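Local coordinates for Lmaj004144AAA protein (Leishmania major, PDB 1Y63) that probably transfers phosphate between ATP and nucleoside monophosphates as an AK6-type adenylate kinase, probably also hydrolyses ATP, and is thought to assist late maturation of the small ribosomal subunit, at residues A[27-32]-A[162-167]; A[78-83]-A[98-103]; A[106-111]-A[139-144]. All coordinates share one frame; numbering follows the deposited sequence.

Interaction 1 of 3, residues A[27-32]-A[162-167]. With MN (manganese (II) ion), chain C; ADP (adenosine-5'-diphosphate), chain Q.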
loop_
_atom_site.group_PDB
_atom_site.type_symbol
_atom_site.label_atom_id
_atom_site.label_comp_id
_atom_site.label_asym_id
_atom_site.label_seq_id
_atom_site.Cartn_x
_atom_site.Cartn_y
_atom_site.Cartn_z
ATOM N N ALA A 27 1.081 -7.601 -2.202
ATOM C CA ALA A 27 0.070 -7.918 -1.197
ATOM C C ALA A 27 -0.540 -9.307 -1.467
ATOM O O ALA A 27 -0.844 -10.055 -0.520
ATOM C CB ALA A 27 -1.000 -6.870 -1.179
ATOM N N GLU A 28 -0.743 -9.639 -2.745
ATOM C CA GLU A 28 -1.268 -10.957 -3.056
ATOM C C GLU A 28 -0.255 -12.051 -2.770
ATOM O O GLU A 28 -0.620 -13.140 -2.323
ATOM C CB GLU A 28 -1.808 -11.023 -4.480
ATOM C CG GLU A 28 -3.007 -10.089 -4.688
ATOM C CD GLU A 28 -4.322 -10.609 -4.105
ATOM O OE1 GLU A 28 -4.346 -11.601 -3.339
ATOM O OE2 GLU A 28 -5.364 -10.004 -4.421
ATOM N N MET A 29 1.023 -11.782 -2.995
ATOM C CA MET A 29 2.058 -12.726 -2.560
ATOM C C MET A 29 2.056 -12.968 -1.062
ATOM O O MET A 29 2.146 -14.107 -0.607
ATOM C CB MET A 29 3.431 -12.270 -3.016
ATOM C CG MET A 29 4.503 -13.264 -2.673
ATOM S SD MET A 29 6.213 -12.884 -3.125
ATOM C CE MET A 29 6.288 -13.529 -4.786
ATOM N N ILE A 30 1.922 -11.900 -0.293
ATOM C CA ILE A 30 1.812 -12.020 1.150
ATOM C C ILE A 30 0.581 -12.840 1.544
ATOM O O ILE A 30 0.655 -13.753 2.373
ATOM C CB ILE A 30 1.808 -10.610 1.792
ATOM C CG1 ILE A 30 3.192 -9.961 1.661
ATOM C CG2 ILE A 30 1.349 -10.654 3.242
ATOM C CD1 ILE A 30 3.197 -8.471 1.887
ATOM N N ALA A 31 -0.568 -12.520 0.956
ATOM C CA ALA A 31 -1.790 -13.227 1.290
ATOM C C ALA A 31 -1.693 -14.703 0.926
ATOM O O ALA A 31 -2.283 -15.562 1.628
ATOM C CB ALA A 31 -2.966 -12.594 0.605
ATOM N N ALA A 32 -0.965 -15.012 -0.142
ATOM C CA ALA A 32 -0.758 -16.411 -0.569
ATOM C C ALA A 32 0.253 -17.196 0.245
ATOM O O ALA A 32 0.092 -18.410 0.437
ATOM C CB ALA A 32 -0.352 -16.461 -2.034
ATOM N N GLU A 162 12.488 -11.517 -8.122
ATOM C CA GLU A 162 13.469 -11.862 -7.100
ATOM C C GLU A 162 13.453 -10.842 -5.979
ATOM O O GLU A 162 13.514 -11.215 -4.807
ATOM C CB GLU A 162 14.873 -11.984 -7.704
ATOM C CG GLU A 162 16.005 -12.127 -6.713
ATOM C CD GLU A 162 17.351 -12.190 -7.406
ATOM O OE1 GLU A 162 17.523 -13.081 -8.257
ATOM O OE2 GLU A 162 18.224 -11.349 -7.100
ATOM N N GLN A 163 13.396 -9.559 -6.338
ATOM C CA GLN A 163 13.279 -8.518 -5.334
ATOM C C GLN A 163 12.003 -8.642 -4.534
ATOM O O GLN A 163 12.032 -8.566 -3.316
ATOM C CB GLN A 163 13.405 -7.147 -5.951
ATOM C CG GLN A 163 14.840 -6.852 -6.312
ATOM C CD GLN A 163 14.995 -5.532 -7.007
ATOM O OE1 GLN A 163 14.070 -5.061 -7.673
ATOM N NE2 GLN A 163 16.166 -4.904 -6.829
ATOM N N MET A 164 10.875 -8.857 -5.212
ATOM C CA MET A 164 9.614 -9.025 -4.512
ATOM C C MET A 164 9.675 -10.148 -3.501
ATOM O O MET A 164 9.240 -9.989 -2.378
ATOM C CB MET A 164 8.456 -9.271 -5.505
ATOM C CG MET A 164 7.081 -9.190 -4.832
ATOM S SD MET A 164 5.775 -8.476 -5.868
ATOM C CE MET A 164 5.725 -9.763 -7.107
ATOM N N ALA A 165 10.208 -11.299 -3.921
ATOM C CA ALA A 165 10.260 -12.456 -3.044
ATOM C C ALA A 165 11.146 -12.203 -1.835
ATOM O O ALA A 165 10.820 -12.603 -0.721
ATOM C CB ALA A 165 10.715 -13.680 -3.813
ATOM N N ALA A 166 12.275 -11.528 -2.048
ATOM C CA ALA A 166 13.189 -11.209 -0.948
ATOM C C ALA A 166 12.578 -10.225 0.047
ATOM O O ALA A 166 12.760 -10.341 1.271
ATOM C CB ALA A 166 14.518 -10.687 -1.502
ATOM N N THR A 167 11.825 -9.256 -0.471
ATOM C CA THR A 167 11.099 -8.339 0.374
ATOM C C THR A 167 10.063 -9.097 1.210
ATOM O O THR A 167 9.930 -8.865 2.414
ATOM C CB THR A 167 10.455 -7.219 -0.459
ATOM O OG1 THR A 167 11.511 -6.427 -1.046
ATOM C CG2 THR A 167 9.541 -6.366 0.406
HETATM MN MN MN C . -7.010 -9.579 -3.064
HETATM P PB ADP Q . 0.286 -1.459 -8.236
HETATM O O1B ADP Q . -0.297 -0.425 -9.180
HETATM O O2B ADP Q . 1.350 -0.834 -7.360
HETATM O O3B ADP Q . -0.759 -2.263 -7.467
HETATM P PA ADP Q . 0.744 -3.997 -9.574
HETATM O O1A ADP Q . 0.918 -4.982 -8.437
HETATM O O2A ADP Q . -0.639 -3.956 -10.223
HETATM O O3A ADP Q . 1.150 -2.525 -9.134
HETATM O "O5'" ADP Q . 1.847 -4.275 -10.703
HETATM C "C5'" ADP Q . 1.512 -4.054 -12.066
HETATM C "C4'" ADP Q . 2.263 -5.103 -12.850
HETATM O "O4'" ADP Q . 3.660 -4.968 -12.607
HETATM C "C3'" ADP Q . 1.937 -6.530 -12.445
HETATM O "O3'" ADP Q . 0.744 -7.031 -13.042
HETATM C "C2'" ADP Q . 3.169 -7.257 -12.908
HETATM O "O2'" ADP Q . 3.156 -7.406 -14.324
HETATM C "C1'" ADP Q . 4.260 -6.261 -12.618
HETATM N N9 ADP Q . 4.985 -6.401 -11.342
HETATM C C8 ADP Q . 4.627 -5.995 -10.079
HETATM N N7 ADP Q . 5.615 -6.246 -9.192
HETATM C C5 ADP Q . 6.646 -6.809 -9.912
HETATM C C6 ADP Q . 7.973 -7.293 -9.568
HETATM N N6 ADP Q . 8.422 -7.214 -8.300
HETATM N N1 ADP Q . 8.713 -7.792 -10.581
HETATM C C2 ADP Q . 8.237 -7.840 -11.853
HETATM N N3 ADP Q . 7.030 -7.417 -12.272
HETATM C C4 ADP Q . 6.211 -6.900 -11.313
HETATM O O HOH W 1 -6.577 -11.259 -2.000
HETATM O O HOH W 2 -7.895 -7.999 -4.300
HETATM O O HOH W 3 -8.545 -10.910 -3.975
HETATM O O HOH W 4 -8.611 -8.981 -1.556
#

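Interaction 2 of 3, residues A[78-83]-A[98-103]. With MN (manganese (II) ion), chain F.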
loop_
_atom_site.group_PDB
_atom_site.type_symbol
_atom_site.label_atom_id
_atom_site.label_comp_id
_atom_site.label_asym_id
_atom_site.label_seq_id
_atom_site.Cartn_x
_atom_site.Cartn_y
_atom_site.Cartn_z
ATOM N N PRO A 78 -13.597 -1.474 11.380
ATOM C CA PRO A 78 -13.889 -2.799 11.949
ATOM C C PRO A 78 -13.030 -3.929 11.393
ATOM O O PRO A 78 -12.672 -4.841 12.155
ATOM C CB PRO A 78 -15.371 -3.003 11.618
ATOM C CG PRO A 78 -15.632 -2.100 10.475
ATOM C CD PRO A 78 -14.800 -0.895 10.749
ATOM N N ILE A 79 -12.663 -3.849 10.110
ATOM C CA ILE A 79 -11.784 -4.861 9.525
ATOM C C ILE A 79 -10.412 -4.783 10.201
ATOM O O ILE A 79 -9.823 -5.783 10.600
ATOM C CB ILE A 79 -11.638 -4.685 8.028
ATOM C CG1 ILE A 79 -13.018 -4.689 7.348
ATOM C CG2 ILE A 79 -10.796 -5.795 7.452
ATOM C CD1 ILE A 79 -13.017 -4.040 5.962
ATOM N N MET A 80 -9.910 -3.568 10.352
ATOM C CA MET A 80 -8.535 -3.393 10.796
ATOM C C MET A 80 -8.298 -3.829 12.227
ATOM O O MET A 80 -7.191 -4.199 12.576
ATOM C CB MET A 80 -8.096 -1.943 10.591
ATOM C CG MET A 80 -8.097 -1.552 9.123
ATOM S SD MET A 80 -7.048 -2.613 8.063
ATOM C CE MET A 80 -5.445 -2.346 8.804
ATOM N N VAL A 81 -9.345 -3.805 13.055
ATOM C CA VAL A 81 -9.221 -4.200 14.463
ATOM C C VAL A 81 -9.704 -5.629 14.705
ATOM O O VAL A 81 -9.672 -6.112 15.848
ATOM C CB VAL A 81 -9.964 -3.226 15.414
ATOM C CG1 VAL A 81 -9.386 -1.841 15.264
ATOM C CG2 VAL A 81 -11.462 -3.235 15.147
ATOM N N SER A 82 -10.155 -6.288 13.647
ATOM C CA SER A 82 -10.675 -7.657 13.728
ATOM C C SER A 82 -9.572 -8.706 13.889
ATOM O O SER A 82 -8.407 -8.439 13.635
ATOM C CB SER A 82 -11.529 -7.975 12.493
ATOM O OG SER A 82 -10.758 -8.152 11.321
ATOM N N ARG A 83 -9.950 -9.920 14.310
ATOM C CA ARG A 83 -8.967 -10.993 14.473
ATOM C C ARG A 83 -8.370 -11.347 13.110
ATOM O O ARG A 83 -9.025 -11.193 12.088
ATOM C CB ARG A 83 -9.590 -12.232 15.140
ATOM C CG ARG A 83 -10.770 -12.843 14.389
ATOM C CD ARG A 83 -11.288 -14.140 15.056
ATOM N NE ARG A 83 -11.518 -14.032 16.502
ATOM C CZ ARG A 83 -12.021 -15.010 17.258
ATOM N NH1 ARG A 83 -12.369 -16.176 16.719
ATOM N NH2 ARG A 83 -12.189 -14.825 18.563
ATOM N N GLU A 98 -2.087 5.759 12.588
ATOM C CA GLU A 98 -0.929 4.985 12.974
ATOM C C GLU A 98 -1.293 3.809 13.863
ATOM O O GLU A 98 -0.616 2.798 13.835
ATOM C CB GLU A 98 0.115 5.860 13.655
ATOM C CG GLU A 98 0.806 6.833 12.769
ATOM C CD GLU A 98 1.900 7.580 13.518
ATOM O OE1 GLU A 98 2.852 6.918 13.975
ATOM O OE2 GLU A 98 1.784 8.820 13.672
ATOM N N ARG A 99 -2.377 3.921 14.620
ATOM C CA ARG A 99 -2.875 2.843 15.453
ATOM C C ARG A 99 -3.029 1.506 14.704
ATOM O O ARG A 99 -2.868 0.424 15.308
ATOM C CB ARG A 99 -4.237 3.276 16.026
ATOM C CG ARG A 99 -4.987 2.224 16.809
ATOM C CD ARG A 99 -6.149 2.815 17.549
ATOM N NE ARG A 99 -7.021 3.573 16.668
ATOM C CZ ARG A 99 -7.995 3.048 15.932
ATOM N NH1 ARG A 99 -8.250 1.742 15.973
ATOM N NH2 ARG A 99 -8.701 3.822 15.130
ATOM N N TRP A 100 -3.397 1.580 13.431
ATOM C CA TRP A 100 -3.719 0.362 12.662
ATOM C C TRP A 100 -2.511 -0.469 12.312
ATOM O O TRP A 100 -2.619 -1.692 12.247
ATOM C CB TRP A 100 -4.408 0.722 11.365
ATOM C CG TRP A 100 -5.838 1.170 11.464
ATOM C CD1 TRP A 100 -6.632 1.210 12.568
ATOM C CD2 TRP A 100 -6.635 1.633 10.378
ATOM N NE1 TRP A 100 -7.883 1.663 12.233
ATOM C CE2 TRP A 100 -7.912 1.923 10.890
ATOM C CE3 TRP A 100 -6.396 1.798 9.004
ATOM C CZ2 TRP A 100 -8.933 2.395 10.092
ATOM C CZ3 TRP A 100 -7.417 2.256 8.215
ATOM C CH2 TRP A 100 -8.652 2.559 8.748
ATOM N N PHE A 101 -1.359 0.166 12.063
ATOM C CA PHE A 101 -0.272 -0.512 11.344
ATOM C C PHE A 101 0.967 -0.825 12.168
ATOM O O PHE A 101 1.451 0.013 12.947
ATOM C CB PHE A 101 0.123 0.271 10.080
ATOM C CG PHE A 101 -0.955 0.263 9.026
ATOM C CD1 PHE A 101 -1.329 -0.936 8.443
ATOM C CD2 PHE A 101 -1.621 1.404 8.668
ATOM C CE1 PHE A 101 -2.314 -0.995 7.516
ATOM C CE2 PHE A 101 -2.630 1.354 7.717
ATOM C CZ PHE A 101 -2.952 0.153 7.124
ATOM N N HIS A 102 1.486 -2.034 11.954
ATOM C CA HIS A 102 2.727 -2.478 12.589
ATOM C C HIS A 102 3.929 -2.425 11.682
ATOM O O HIS A 102 5.039 -2.556 12.163
ATOM C CB HIS A 102 2.550 -3.881 13.134
ATOM C CG HIS A 102 1.339 -4.005 13.974
ATOM N ND1 HIS A 102 0.154 -4.518 13.496
ATOM C CD2 HIS A 102 1.088 -3.563 15.228
ATOM C CE1 HIS A 102 -0.762 -4.443 14.447
ATOM N NE2 HIS A 102 -0.223 -3.858 15.506
ATOM N N MET A 103 3.683 -2.262 10.381
ATOM C CA MET A 103 4.701 -2.197 9.360
ATOM C C MET A 103 4.150 -1.421 8.164
ATOM O O MET A 103 2.970 -1.594 7.781
ATOM C CB MET A 103 5.123 -3.611 8.918
ATOM C CG MET A 103 6.291 -3.633 7.999
ATOM S SD MET A 103 6.548 -5.316 7.370
ATOM C CE MET A 103 6.461 -6.264 8.832
HETATM MN MN MN F . 1.558 10.523 12.135
HETATM O O HOH W 5 0.340 10.292 11.803
#

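Interaction 3 of 3, residues A[106-111]-A[139-144]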
loop_
_atom_site.group_PDB
_atom_site.type_symbol
_atom_site.label_atom_id
_atom_site.label_comp_id
_atom_site.label_asym_id
_atom_site.label_seq_id
_atom_site.Cartn_x
_atom_site.Cartn_y
_atom_site.Cartn_z
ATOM N N VAL A 106 7.187 0.683 1.629
ATOM C CA VAL A 106 7.083 1.590 0.483
ATOM C C VAL A 106 7.889 0.976 -0.655
ATOM O O VAL A 106 9.090 0.731 -0.497
ATOM C CB VAL A 106 7.670 2.990 0.801
ATOM C CG1 VAL A 106 7.565 3.921 -0.427
ATOM C CG2 VAL A 106 7.039 3.642 1.997
ATOM N N LEU A 107 7.225 0.792 -1.804
ATOM C CA LEU A 107 7.839 0.223 -2.986
ATOM C C LEU A 107 8.299 1.315 -3.941
ATOM O O LEU A 107 7.603 2.295 -4.152
ATOM C CB LEU A 107 6.873 -0.715 -3.709
ATOM C CG LEU A 107 6.256 -1.841 -2.861
ATOM C CD1 LEU A 107 5.339 -2.730 -3.694
ATOM C CD2 LEU A 107 7.348 -2.613 -2.231
ATOM N N HIS A 108 9.499 1.110 -4.483
ATOM C CA HIS A 108 10.054 1.924 -5.555
ATOM C C HIS A 108 10.317 1.089 -6.781
ATOM O O HIS A 108 10.532 -0.121 -6.681
ATOM C CB HIS A 108 11.358 2.566 -5.090
ATOM C CG HIS A 108 11.151 3.746 -4.196
ATOM N ND1 HIS A 108 10.522 4.895 -4.629
ATOM C CD2 HIS A 108 11.515 3.973 -2.916
ATOM C CE1 HIS A 108 10.507 5.778 -3.644
ATOM N NE2 HIS A 108 11.118 5.251 -2.600
ATOM N N THR A 109 10.325 1.728 -7.946
ATOM C CA THR A 109 10.596 1.028 -9.192
ATOM C C THR A 109 11.396 1.983 -10.082
ATOM O O THR A 109 11.092 3.189 -10.128
ATOM C CB THR A 109 9.264 0.607 -9.869
ATOM O OG1 THR A 109 8.500 -0.227 -8.973
ATOM C CG2 THR A 109 9.462 -0.167 -11.126
ATOM N N SER A 110 12.424 1.469 -10.751
ATOM C CA SER A 110 13.218 2.280 -11.668
ATOM C C SER A 110 12.328 2.868 -12.741
ATOM O O SER A 110 11.337 2.279 -13.115
ATOM C CB SER A 110 14.323 1.429 -12.302
ATOM O OG SER A 110 15.181 0.893 -11.298
ATOM N N THR A 111 12.699 4.030 -13.265
ATOM C CA THR A 111 11.802 4.722 -14.193
ATOM C C THR A 111 11.513 3.889 -15.453
ATOM O O THR A 111 10.356 3.807 -15.907
ATOM C CB THR A 111 12.310 6.155 -14.527
ATOM O OG1 THR A 111 11.647 6.643 -15.699
ATOM C CG2 THR A 111 13.736 6.141 -14.778
ATOM N N ILE A 139 7.049 11.041 -3.875
ATOM C CA ILE A 139 5.852 11.545 -3.172
ATOM C C ILE A 139 5.363 10.546 -2.128
ATOM O O ILE A 139 5.145 10.900 -0.946
ATOM C CB ILE A 139 4.730 11.895 -4.175
ATOM C CG1 ILE A 139 5.197 13.025 -5.105
ATOM C CG2 ILE A 139 3.430 12.217 -3.441
ATOM C CD1 ILE A 139 5.585 14.310 -4.421
ATOM N N CYS A 140 5.213 9.292 -2.535
ATOM C CA CYS A 140 4.635 8.260 -1.651
ATOM C C CYS A 140 5.567 7.953 -0.471
ATOM O O CYS A 140 5.117 7.791 0.678
ATOM C CB CYS A 140 4.314 6.992 -2.452
ATOM S SG CYS A 140 3.046 7.241 -3.717
ATOM N N GLU A 141 6.869 7.877 -0.735
ATOM C CA GLU A 141 7.807 7.603 0.331
ATOM C C GLU A 141 7.806 8.742 1.333
ATOM O O GLU A 141 7.784 8.518 2.553
ATOM C CB GLU A 141 9.221 7.373 -0.191
ATOM C CG GLU A 141 10.134 6.896 0.927
ATOM C CD GLU A 141 11.606 6.862 0.566
ATOM O OE1 GLU A 141 11.947 6.586 -0.593
ATOM O OE2 GLU A 141 12.426 7.106 1.472
ATOM N N GLU A 142 7.852 9.981 0.832
ATOM C CA GLU A 142 7.880 11.126 1.760
ATOM C C GLU A 142 6.620 11.175 2.613
ATOM O O GLU A 142 6.685 11.502 3.812
ATOM C CB GLU A 142 8.073 12.436 0.984
ATOM C CG GLU A 142 9.470 12.524 0.352
ATOM C CD GLU A 142 9.695 13.746 -0.528
ATOM O OE1 GLU A 142 8.727 14.439 -0.904
ATOM O OE2 GLU A 142 10.870 14.001 -0.853
ATOM N N GLU A 143 5.476 10.871 2.005
ATOM C CA GLU A 143 4.228 10.855 2.738
ATOM C C GLU A 143 4.271 9.824 3.856
ATOM O O GLU A 143 3.865 10.102 4.991
ATOM C CB GLU A 143 3.068 10.545 1.802
ATOM C CG GLU A 143 1.700 10.558 2.426
ATOM C CD GLU A 143 0.553 10.429 1.447
ATOM O OE1 GLU A 143 0.588 11.036 0.337
ATOM O OE2 GLU A 143 -0.423 9.722 1.779
ATOM N N ALA A 144 4.707 8.606 3.529
ATOM C CA ALA A 144 4.761 7.507 4.521
ATOM C C ALA A 144 5.723 7.844 5.637
ATOM O O ALA A 144 5.414 7.638 6.806
ATOM C CB ALA A 144 5.181 6.182 3.848
#

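Interaction 1 of 3, residues A[27-32]-A[162-167]
Met29, on the helix that follows the ADP-binding Walker A loop, reaches across to Met164 and Ala165 on helix 161-178, the C-terminal helix of this P-loop NTPase fold. No hydrogen bond passes between residues 27-32 and 162-167; the contact is made by one sulfur lying against the surface of the other helix. Met29 leaves its helix nearly straight, with CG anti to the backbone N (chi1 -176°), and this extended stem carries SD to the other helix; the chain bends only at its third torsion, which turns the terminal CE aside. Met29 SD lies 4.1 Å from Ala165 CA and 4.2 Å from Met164 CG. Ala165 is met at its CA, its methyl coming no nearer than 4.5 Å to residues 27-32. Both methionines are modelled in two conformers, and these distances belong to one of them. Leu161 and Val168 extend the apolar surface around Met29 along the same helix.

Met164 meets Met29 at an oblique angle through its CG alone. Bends at its second and third torsions then swing the rest of the chain back toward the nucleotide: Met164 SD is 3.8 Å from ADP N6, and CE also lies near that amino group. CG thus faces Met29, while CB, SD and CE border the adenine amino group, Met164 CB closest at 3.5 Å from ADP N6. Ser25 and Met26 of helix 23-33 also touch this residue.

Glu28, one position before Met29, faces a different site. Its OE2 binds manganese at 2.2 Å, with His39 ND1 and four waters completing the shell, and one of those waters donates a 2.6 Å hydrogen bond to Glu28 OE1.

Interaction 2 of 3, residues A[78-83]-A[98-103]
Met80 sets its CB and CG on one face of the Trp100 indole, and this aromatic packing makes up most of the contact. Met80 CG stands over that face in a CH-pi contact, 3.7 Å from the centroid of the six-membered ring and only 11° off the ring normal, while CB rests on the same indole nearer the five-membered ring. The side chain crosses the tryptophan at about a right angle. A turn at chi2 (-57°) brings Met80 SD to an oblique Met-aromatic position, 5.0 Å from the same centroid.

Apolar contact continues from the sulfur outward. Met80 CE touches Phe101 CE1 at 3.6 Å, neither squarely over the ring nor at its edge, and Val88 of strand 85-89 packs against both residues. In the parallel-sheet Rossmann-like core of the P-loop NTPase, this joins the end of helix 66-80, just before strand 85-89, to the loop that feeds strand 103-108.

Polar groups border the apolar patch. Val81 CG1 lies at the edge of the Arg99 guanidinium, 3.8 Å from Arg99 NH1; that nitrogen is salt-bridged to Glu77 and hydrogen-bonded to Glu6 O, and Glu77 also accepts from Trp100 NE1, which probably helps fix the rotation of the indole. Within the turn, Ile79 O accepts from Ser82 N and, at 2.6 Å, from Ser82 OG.

Metal ligands lie outside the patch: Ser82 and Arg83 complete a manganese site with His86, and Glu98 OE2 binds another manganese at 2.3 Å.

Interaction 3 of 3, residues A[106-111]-A[139-144]
Val106 meets Glu141 and Ala144 where strand 103-108 of the parallel sheet is covered by helix 139-147, the last helix of the connection that leads to the neighbouring strand 153-157. This is a beta-alpha-beta crossover of the P-loop NTPase core, with helices 111-120 and 125-136 inserted in the connection. Strand and helix segments run almost antiparallel, 160° between their directions, with axes 8.5 Å apart.

At Val106 the two methyl branches divide the work. CG1, anti to the backbone N, rests 3.8 Å from Glu141 CA and about as close to its CB; Val106 CG2 packs on Ala144 CB at 3.7 Å, three residues further along the helix. Val155 of strand 153-157 adds to this apolar layer from the next strand.

His108 brings the polar part. Its imidazole extends toward the helix and NE2 donates to Glu141 OE1 in a short bond of 2.5 Å, bent slightly to 160°. The opposite nitrogen, ND1, is bonded to Glu135, so two carboxylates flank the ring and would probably favour its protonated form. Glu141 OE2 in turn is salt-bridged to Arg145, which helps fix the carboxylate. Glu141 OE1 lies close to the imidazole plane, but the ring and carboxylate planes are turned 67° apart, and the proton arrives on the anti side of OE1. The oxygen sits evenly at the ring edge, with His108 CD2 and His108 CE1 each 3.5 Å from Glu141 OE1.

Interactions 2 and 3 follow one another along the chain, and both are nested within the long loop closed by interaction 1. Segment 98-103 leads, through strand 103-108, to segment 106-111, yet the centres of interactions 2 and 3 are about 22 Å apart, on opposite sides of the chain's centre. Interaction 1 is about 17 Å from interaction 3 and 20 Å from interaction 2, centre to centre, with nearest atoms about 5 and 7 Å away. Only interaction 1 touches ADP. Interaction 3 flanks that pocket: Asn158, an ADP-binding residue, has its side chain about 4 Å from that of Met164 and about 6 Å from that of His108.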